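Local coordinates for sensor protein KdpD (Escherichia coli, PDB 4Y2F) that acts as a potassium-sensing histidine kinase, represented here by its GAF domain, a module that probably serves in signal sensing, at residues D20-S25 / S37-P42; T32-S37 / L109-I114; G46-L51 / W67-G72. All blocks are in the same frame, centred on the assembly; numbering follows the deposited sequence.

Interaction 1: residues D20-S25 / S37-P42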
loop_
_atom_site.group_PDB
_atom_site.type_symbol
_atom_site.label_atom_id
_atom_site.label_comp_id
_atom_site.label_asym_id
_atom_site.label_seq_id
_atom_site.Cartn_x
_atom_site.Cartn_y
_atom_site.Cartn_z
ATOM N N ASP A 20 11.516 -10.245 -9.031
ATOM C CA ASP A 20 11.926 -8.930 -8.542
ATOM C C ASP A 20 11.179 -8.564 -7.266
ATOM O O ASP A 20 11.785 -8.127 -6.281
ATOM C CB ASP A 20 11.650 -7.858 -9.602
ATOM C CG ASP A 20 12.658 -7.857 -10.730
ATOM O OD1 ASP A 20 13.656 -8.605 -10.661
ATOM O OD2 ASP A 20 12.450 -7.083 -11.686
ATOM N N ILE A 21 9.848 -8.697 -7.287
ATOM C CA ILE A 21 9.042 -8.335 -6.122
ATOM C C ILE A 21 9.411 -9.201 -4.926
ATOM O O ILE A 21 9.539 -8.706 -3.800
ATOM C CB ILE A 21 7.535 -8.418 -6.442
ATOM C CG1 ILE A 21 7.153 -7.443 -7.558
ATOM C CG2 ILE A 21 6.703 -8.180 -5.202
ATOM C CD1 ILE A 21 7.494 -5.992 -7.272
ATOM N N ALA A 22 9.581 -10.506 -5.151
ATOM C CA ALA A 22 9.942 -11.412 -4.068
ATOM C C ALA A 22 11.285 -11.032 -3.458
ATOM O O ALA A 22 11.424 -10.971 -2.231
ATOM C CB ALA A 22 9.973 -12.848 -4.587
ATOM N N ALA A 23 12.287 -10.762 -4.302
ATOM C CA ALA A 23 13.605 -10.400 -3.786
ATOM C C ALA A 23 13.550 -9.103 -2.987
ATOM O O ALA A 23 14.108 -9.016 -1.886
ATOM C CB ALA A 23 14.610 -10.288 -4.932
ATOM N N THR A 24 12.866 -8.088 -3.519
ATOM C CA THR A 24 12.726 -6.830 -2.799
ATOM C C THR A 24 11.999 -7.032 -1.480
ATOM O O THR A 24 12.416 -6.512 -0.440
ATOM C CB THR A 24 11.953 -5.839 -3.667
ATOM O OG1 THR A 24 12.732 -5.496 -4.813
ATOM C CG2 THR A 24 11.620 -4.571 -2.879
ATOM N N SER A 25 10.904 -7.780 -1.502
ATOM C CA SER A 25 10.159 -7.996 -0.270
ATOM C C SER A 25 11.016 -8.695 0.785
ATOM O O SER A 25 11.005 -8.312 1.958
ATOM C CB SER A 25 8.874 -8.768 -0.574
ATOM O OG SER A 25 8.115 -8.079 -1.561
ATOM N N SER A 37 13.126 -14.461 5.568
ATOM C CA SER A 37 11.799 -14.585 4.988
ATOM C C SER A 37 11.891 -15.201 3.610
ATOM O O SER A 37 12.923 -15.138 2.936
ATOM C CB SER A 37 11.032 -13.267 4.944
ATOM O OG SER A 37 11.696 -12.342 4.128
ATOM N N GLN A 38 10.771 -15.789 3.193
ATOM C CA GLN A 38 10.647 -16.369 1.867
ATOM C C GLN A 38 9.251 -16.067 1.344
ATOM O O GLN A 38 8.253 -16.405 1.996
ATOM C CB GLN A 38 10.793 -17.882 1.972
ATOM C CG GLN A 38 10.514 -18.595 0.672
ATOM C CD GLN A 38 11.665 -18.467 -0.284
ATOM O OE1 GLN A 38 12.763 -18.930 0.003
ATOM N NE2 GLN A 38 11.428 -17.827 -1.427
ATOM N N VAL A 39 9.189 -15.433 0.181
ATOM C CA VAL A 39 7.941 -15.236 -0.541
ATOM C C VAL A 39 7.675 -16.465 -1.402
ATOM O O VAL A 39 8.582 -16.980 -2.075
ATOM C CB VAL A 39 8.004 -13.947 -1.382
ATOM C CG1 VAL A 39 6.846 -13.875 -2.376
ATOM C CG2 VAL A 39 7.991 -12.720 -0.461
ATOM N N LEU A 40 6.430 -16.939 -1.353
ATOM C CA LEU A 40 5.957 -18.081 -2.127
ATOM C C LEU A 40 4.854 -17.606 -3.064
ATOM O O LEU A 40 3.924 -16.916 -2.635
ATOM C CB LEU A 40 5.387 -19.141 -1.180
ATOM C CG LEU A 40 6.354 -19.637 -0.098
ATOM C CD1 LEU A 40 5.665 -20.633 0.842
ATOM C CD2 LEU A 40 7.566 -20.262 -0.742
ATOM N N LEU A 41 4.940 -18.003 -4.337
ATOM C CA LEU A 41 4.005 -17.555 -5.357
ATOM C C LEU A 41 3.347 -18.756 -6.025
ATOM O O LEU A 41 3.990 -19.799 -6.200
ATOM C CB LEU A 41 4.723 -16.714 -6.423
ATOM C CG LEU A 41 5.392 -15.456 -5.859
ATOM C CD1 LEU A 41 6.126 -14.710 -6.946
ATOM C CD2 LEU A 41 4.370 -14.545 -5.178
ATOM N N PRO A 42 2.074 -18.648 -6.408
ATOM C CA PRO A 42 1.409 -19.772 -7.079
ATOM C C PRO A 42 1.925 -19.970 -8.496
ATOM O O PRO A 42 2.248 -19.014 -9.205
ATOM C CB PRO A 42 -0.065 -19.349 -7.097
ATOM C CG PRO A 42 -0.024 -17.843 -7.037
ATOM C CD PRO A 42 1.153 -17.524 -6.156
#
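Helix 18-33 passes close over strand 35-42, and the backbones come nearest at Ala22 and Val39, whose CA atoms lie 5.6 Å apart. The small side chain of Ala22 is consistent with so close an approach. The methyl of Ala22 points at the strand and sits on the branch point of Val39, with Ala22 CB 3.9 Å from Val39 CB. The methyls of Val39 divide between Ala22 and Ser25. With CG1 anti to the backbone N (chi1 167°), that methyl lies beside Ala22 CB, while Val39 CG2 meets Ser25 CB, one turn on, at 4.1 Å. No hydrogen bond joins the segments; the contacts are between carbon atoms. This is the helix-on-sheet layer of the GAF fold, in which helices cover one face of a central antiparallel sheet. Ser37, Val39 and Leu41 turn their side chains to the helices, and Leu40 points to the other face. Helix 115-142 packs alongside, touching Ile21, Ser25 and Leu41. The buried hydroxyl of Ser25 is turned back on its own helix. Ser25 OG donates to Ile21 O at 2.7 Å, from above the carbonyl plane. Ser25 N reaches the same oxygen from the opposite face, so two bonds grip it. Gln38 NE2 bends round to Val39 O, the next residue's carbonyl, at 3.0 Å with a nearly straight angle of 172°. Val39 N is hydrogen-bonded to Glu26 OE2 of helix 18-33.

Interaction 2: residues T32-S37 / L109-I114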
loop_
_atom_site.group_PDB
_atom_site.type_symbol
_atom_site.label_atom_id
_atom_site.label_comp_id
_atom_site.label_asym_id
_atom_site.label_seq_id
_atom_site.Cartn_x
_atom_site.Cartn_y
_atom_site.Cartn_z
ATOM N N THR A 32 13.879 -4.808 8.115
ATOM C CA THR A 32 12.979 -4.075 8.997
ATOM C C THR A 32 12.565 -4.915 10.199
ATOM O O THR A 32 12.406 -4.386 11.304
ATOM C CB THR A 32 11.733 -3.658 8.214
ATOM O OG1 THR A 32 12.138 -2.817 7.122
ATOM C CG2 THR A 32 10.724 -2.931 9.096
ATOM N N PHE A 33 12.344 -6.220 9.998
ATOM C CA PHE A 33 11.779 -7.066 11.044
ATOM C C PHE A 33 12.790 -8.040 11.615
ATOM O O PHE A 33 12.410 -8.926 12.387
ATOM C CB PHE A 33 10.525 -7.776 10.529
ATOM C CG PHE A 33 9.433 -6.821 10.157
ATOM C CD1 PHE A 33 8.624 -6.282 11.146
ATOM C CD2 PHE A 33 9.271 -6.403 8.839
ATOM C CE1 PHE A 33 7.641 -5.373 10.833
ATOM C CE2 PHE A 33 8.291 -5.490 8.521
ATOM C CZ PHE A 33 7.474 -4.972 9.523
ATOM N N HIS A 34 14.065 -7.889 11.264
ATOM C CA HIS A 34 15.140 -8.713 11.829
ATOM C C HIS A 34 14.808 -10.193 11.710
ATOM O O HIS A 34 14.757 -10.934 12.706
ATOM C CB HIS A 34 15.389 -8.330 13.283
ATOM C CG HIS A 34 15.700 -6.881 13.464
ATOM N ND1 HIS A 34 16.903 -6.331 13.093
ATOM C CD2 HIS A 34 14.948 -5.866 13.951
ATOM C CE1 HIS A 34 16.888 -5.032 13.357
ATOM N NE2 HIS A 34 15.711 -4.729 13.876
ATOM N N ALA A 35 14.583 -10.619 10.471
ATOM C CA ALA A 35 13.998 -11.933 10.226
ATOM C C ALA A 35 14.503 -12.480 8.910
ATOM O O ALA A 35 14.942 -11.733 8.034
ATOM C CB ALA A 35 12.471 -11.840 10.157
ATOM N N ARG A 36 14.479 -13.796 8.783
ATOM C CA ARG A 36 14.624 -14.405 7.472
ATOM C C ARG A 36 13.233 -14.577 6.882
ATOM O O ARG A 36 12.253 -14.773 7.607
ATOM C CB ARG A 36 15.319 -15.763 7.594
ATOM C CG ARG A 36 16.705 -15.694 8.264
ATOM C CD ARG A 36 17.728 -14.889 7.453
ATOM N NE ARG A 36 18.948 -14.543 8.219
ATOM C CZ ARG A 36 20.047 -15.302 8.316
ATOM N NH1 ARG A 36 20.086 -16.479 7.695
ATOM N NH2 ARG A 36 21.121 -14.886 9.025
ATOM N N SER A 37 13.126 -14.461 5.568
ATOM C CA SER A 37 11.799 -14.585 4.988
ATOM C C SER A 37 11.891 -15.201 3.610
ATOM O O SER A 37 12.923 -15.138 2.936
ATOM C CB SER A 37 11.032 -13.267 4.944
ATOM O OG SER A 37 11.696 -12.342 4.128
ATOM N N LEU A 109 11.353 -14.151 18.289
ATOM C CA LEU A 109 9.916 -14.224 18.047
ATOM C C LEU A 109 9.129 -13.281 18.956
ATOM O O LEU A 109 8.139 -12.685 18.511
ATOM C CB LEU A 109 9.465 -15.682 18.182
ATOM C CG LEU A 109 8.017 -15.980 17.792
ATOM C CD1 LEU A 109 7.675 -15.642 16.335
ATOM C CD2 LEU A 109 7.737 -17.472 18.092
ATOM N N ARG A 110 9.570 -13.094 20.205
ATOM C CA ARG A 110 8.869 -12.169 21.093
ATOM C C ARG A 110 8.903 -10.750 20.556
ATOM O O ARG A 110 7.940 -10.002 20.747
ATOM C CB ARG A 110 9.455 -12.211 22.503
ATOM C CG ARG A 110 9.113 -13.450 23.294
ATOM C CD ARG A 110 9.790 -13.417 24.654
ATOM N NE ARG A 110 11.181 -13.861 24.591
ATOM C CZ ARG A 110 12.234 -13.052 24.637
ATOM N NH1 ARG A 110 12.067 -11.741 24.752
ATOM N NH2 ARG A 110 13.456 -13.556 24.572
ATOM N N GLN A 111 9.983 -10.377 19.865
ATOM C CA GLN A 111 10.076 -9.050 19.270
ATOM C C GLN A 111 9.149 -8.924 18.069
ATOM O O GLN A 111 8.409 -7.939 17.948
ATOM C CB GLN A 111 11.533 -8.819 18.865
ATOM C CG GLN A 111 11.801 -7.478 18.188
ATOM C CD GLN A 111 13.118 -7.479 17.426
ATOM O OE1 GLN A 111 13.242 -8.129 16.386
ATOM N NE2 GLN A 111 14.110 -6.767 17.946
ATOM N N LEU A 112 9.126 -9.927 17.189
ATOM C CA LEU A 112 8.254 -9.867 16.023
ATOM C C LEU A 112 6.789 -9.811 16.419
ATOM O O LEU A 112 5.986 -9.155 15.741
ATOM C CB LEU A 112 8.505 -11.087 15.137
ATOM C CG LEU A 112 7.637 -11.162 13.875
ATOM C CD1 LEU A 112 7.970 -10.016 12.952
ATOM C CD2 LEU A 112 7.821 -12.482 13.173
ATOM N N MET A 113 6.420 -10.492 17.497
ATOM C CA MET A 113 5.023 -10.620 17.891
ATOM C C MET A 113 4.518 -9.441 18.718
ATOM O O MET A 113 3.336 -9.419 19.075
ATOM C CB MET A 113 4.791 -11.936 18.628
ATOM C CG MET A 113 5.113 -13.189 17.782
ATOM S SD MET A 113 4.393 -13.234 16.103
ATOM C CE MET A 113 2.647 -13.226 16.501
ATOM N N ILE A 114 5.375 -8.461 19.002
ATOM C CA ILE A 114 4.881 -7.214 19.607
ATOM C C ILE A 114 3.758 -6.670 18.730
ATOM O O ILE A 114 3.930 -6.568 17.495
ATOM C CB ILE A 114 6.024 -6.188 19.705
ATOM C CG1 ILE A 114 7.063 -6.635 20.742
ATOM C CG2 ILE A 114 5.458 -4.784 20.016
ATOM C CD1 ILE A 114 8.296 -5.760 20.780
HETATM O O HOH W 1 10.967 -8.494 14.658
HETATM O O HOH W 2 13.834 -10.718 15.365
#
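Phe33 and Leu112 make the apolar half of this contact, and His34 and Gln111 the polar half. The site lies at one end of the GAF domain. The turn from helix 18-33 into strand 35-42 meets the short helix 109-112, which follows strand 97-106 and precedes helix 115-142. Leu112 has CG anti to its backbone N (chi1 179°), and this carries CD1 toward the turn. Leu112 CD1 lies 4.2 Å from Phe33 CB and equally far from Phe33 CD1, approaching the ring obliquely. The two side chains cross at about a right angle. Phe33 is buried. Thr32 CG2 lies over one face of its ring, offset toward the rim, and Phe124 of helix 115-142 makes an edge-to-face stack with it. Leu112 also packs on Val104 and Pro106 of strand 97-106.

His34 leaves the helix with positive phi, and its side chain is exposed. Gln111 reaches out to it, with CG opposite the backbone N and the chain extended beyond it. The amide and the imidazole planes are 43° apart, and the chains cross at about a right angle. Gln111 OE1 comes within 3.7 Å of His34 CD2, a van der Waals touch. No direct hydrogen bond spans the segments. Two waters do that work. Both donate to Gln111 OE1, so a single amide oxygen is linked to two successive carbonyls of the turn. The first water also donates to Phe33 O at 2.7 Å. The second lies 2.8 Å from Gln111 OE1 and donates its other proton to His34 O, also at 2.8 Å.

Interaction 3: residues G46-L51 / W67-G72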
loop_
_atom_site.group_PDB
_atom_site.type_symbol
_atom_site.label_atom_id
_atom_site.label_comp_id
_atom_site.label_asym_id
_atom_site.label_seq_id
_atom_site.Cartn_x
_atom_site.Cartn_y
_atom_site.Cartn_z
ATOM N N GLY A 46 -1.940 -23.071 -9.226
ATOM C CA GLY A 46 -2.230 -22.556 -7.906
ATOM C C GLY A 46 -1.406 -23.159 -6.791
ATOM O O GLY A 46 -1.720 -22.925 -5.619
ATOM N N LYS A 47 -0.370 -23.932 -7.111
ATOM C CA LYS A 47 0.503 -24.519 -6.101
ATOM C C LYS A 47 1.720 -23.631 -5.874
ATOM O O LYS A 47 2.331 -23.134 -6.824
ATOM C CB LYS A 47 0.949 -25.923 -6.515
ATOM C CG LYS A 47 -0.176 -26.945 -6.574
ATOM C CD LYS A 47 -0.870 -27.106 -5.230
ATOM C CE LYS A 47 -2.113 -27.961 -5.368
ATOM N NZ LYS A 47 -3.005 -27.436 -6.441
ATOM N N LEU A 48 2.075 -23.448 -4.606
ATOM C CA LEU A 48 3.073 -22.457 -4.225
ATOM C C LEU A 48 4.480 -22.909 -4.587
ATOM O O LEU A 48 4.825 -24.087 -4.462
ATOM C CB LEU A 48 3.000 -22.209 -2.722
ATOM C CG LEU A 48 1.722 -21.519 -2.263
ATOM C CD1 LEU A 48 1.694 -21.523 -0.752
ATOM C CD2 LEU A 48 1.664 -20.082 -2.793
ATOM N N GLN A 49 5.303 -21.955 -5.015
ATOM C CA GLN A 49 6.698 -22.211 -5.323
ATOM C C GLN A 49 7.546 -21.071 -4.779
ATOM O O GLN A 49 7.111 -19.913 -4.783
ATOM C CB GLN A 49 6.928 -22.344 -6.836
ATOM C CG GLN A 49 5.986 -23.313 -7.539
ATOM C CD GLN A 49 6.250 -24.775 -7.199
ATOM O OE1 GLN A 49 7.237 -25.108 -6.540
ATOM N NE2 GLN A 49 5.363 -25.656 -7.654
ATOM N N PRO A 50 8.766 -21.364 -4.310
ATOM C CA PRO A 50 9.383 -22.700 -4.299
ATOM C C PRO A 50 8.863 -23.643 -3.203
ATOM O O PRO A 50 8.216 -23.202 -2.250
ATOM C CB PRO A 50 10.869 -22.392 -4.079
ATOM C CG PRO A 50 10.892 -21.082 -3.379
ATOM C CD PRO A 50 9.706 -20.308 -3.883
ATOM N N LEU A 51 9.130 -24.941 -3.368
ATOM C CA LEU A 51 8.858 -25.949 -2.351
ATOM C C LEU A 51 10.075 -26.249 -1.484
ATOM O O LEU A 51 10.011 -27.146 -0.636
ATOM C CB LEU A 51 8.366 -27.249 -3.003
ATOM C CG LEU A 51 6.887 -27.359 -3.386
ATOM C CD1 LEU A 51 6.688 -28.416 -4.462
ATOM C CD2 LEU A 51 6.038 -27.681 -2.166
ATOM N N TRP A 67 -2.584 -24.288 2.552
ATOM C CA TRP A 67 -3.850 -23.979 3.221
ATOM C C TRP A 67 -4.001 -22.479 3.452
ATOM O O TRP A 67 -5.072 -21.903 3.212
ATOM C CB TRP A 67 -3.926 -24.720 4.559
ATOM C CG TRP A 67 -5.144 -24.362 5.411
ATOM C CD1 TRP A 67 -6.363 -24.981 5.401
ATOM C CD2 TRP A 67 -5.236 -23.324 6.401
ATOM N NE1 TRP A 67 -7.206 -24.391 6.313
ATOM C CE2 TRP A 67 -6.544 -23.365 6.934
ATOM C CE3 TRP A 67 -4.348 -22.351 6.875
ATOM C CZ2 TRP A 67 -6.981 -22.477 7.917
ATOM C CZ3 TRP A 67 -4.788 -21.468 7.856
ATOM C CH2 TRP A 67 -6.087 -21.544 8.369
ATOM N N SER A 68 -2.936 -21.833 3.937
ATOM C CA SER A 68 -2.972 -20.398 4.181
ATOM C C SER A 68 -3.253 -19.629 2.893
ATOM O O SER A 68 -4.049 -18.676 2.890
ATOM C CB SER A 68 -1.632 -19.988 4.796
ATOM O OG SER A 68 -1.507 -18.581 4.949
ATOM N N PHE A 69 -2.595 -20.020 1.797
ATOM C CA PHE A 69 -2.811 -19.363 0.511
ATOM C C PHE A 69 -4.224 -19.606 -0.003
ATOM O O PHE A 69 -4.888 -18.687 -0.501
ATOM C CB PHE A 69 -1.785 -19.869 -0.505
ATOM C CG PHE A 69 -2.031 -19.385 -1.910
ATOM C CD1 PHE A 69 -1.666 -18.103 -2.283
ATOM C CD2 PHE A 69 -2.639 -20.205 -2.852
ATOM C CE1 PHE A 69 -1.894 -17.647 -3.564
ATOM C CE2 PHE A 69 -2.872 -19.758 -4.142
ATOM C CZ PHE A 69 -2.505 -18.475 -4.501
ATOM N N ASP A 70 -4.691 -20.854 0.087
ATOM C CA ASP A 70 -6.003 -21.200 -0.446
ATOM C C ASP A 70 -7.117 -20.485 0.309
ATOM O O ASP A 70 -8.108 -20.056 -0.296
ATOM C CB ASP A 70 -6.213 -22.713 -0.370
ATOM C CG ASP A 70 -5.356 -23.488 -1.373
ATOM O OD1 ASP A 70 -4.832 -22.886 -2.330
ATOM O OD2 ASP A 70 -5.226 -24.719 -1.209
ATOM N N LYS A 71 -6.982 -20.363 1.631
ATOM C CA LYS A 71 -8.006 -19.769 2.484
ATOM C C LYS A 71 -7.810 -18.275 2.702
ATOM O O LYS A 71 -8.724 -17.616 3.212
ATOM C CB LYS A 71 -8.025 -20.462 3.855
ATOM C CG LYS A 71 -8.271 -21.966 3.795
ATOM C CD LYS A 71 -9.384 -22.278 2.823
ATOM C CE LYS A 71 -9.787 -23.742 2.855
ATOM N NZ LYS A 71 -10.817 -24.000 1.813
ATOM N N GLY A 72 -6.656 -17.734 2.327
ATOM C CA GLY A 72 -6.348 -16.342 2.622
ATOM C C GLY A 72 -6.260 -16.046 4.102
ATOM O O GLY A 72 -6.705 -14.985 4.549
HETATM O O HOH W 3 -4.482 -26.319 -3.950
#
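Leu48 sets its CD2 methyl over one face of the Phe69 ring, and the two side chains cross obliquely. Leu48 CD2 is 4.1 Å from the Phe69 ring centroid and 23° off the normal, a CH-pi contact displaced toward the CG and CD1 side. The other methyl, Leu48 CD1, rests against Phe69 CB at 3.9 Å. A chi1 of 173° sets the Phe69 ring opposite the backbone N and out toward strand 48-49. Farther along the ring, Phe69 CE2 lies 3.7 Å from Gly46 O, which comes in obliquely. In the GAF fold helix 62-71 lies against the sheet at its edge strand 48-49, and Phe69 also packs on Pro42, Thr98 and Leu101. An alanine in place of Phe69 would probably open a gap beneath Leu48 and leave its CD2 methyl without the ring face it rests on. Gln66 of the same helix hydrogen-bonds through NE2 to Gly46 O and through OE1 to Leu48 N. A water donates to Asp70 OD2 at 3.3 Å and accepts a weak bond from Lys47 NZ. The two charged groups do not touch, with Lys47 NZ and Asp70 OD2 6.3 Å apart.

All three contacts fall within one GAF domain and are tied to its antiparallel sheet. Interactions 1 and 2 both use helix 18-33 and strand 35-42, and have centres about 17 Å apart. Interaction 3 is about 13 Å from interaction 1, centre to centre. They meet directly: Leu41 O probably accepts a hydrogen bond from Gln49 N, and Pro42 packs on Phe69. Interactions 2 and 3 lie on opposite sides of the chain's centre, about 22 Å apart between centres. Along the chain, the segments of interactions 1 and 2 alternate, interaction 1 closes before interaction 3 opens, and interaction 3 is nested within interaction 2. Strand 35-42 thus links helices on both faces of the sheet.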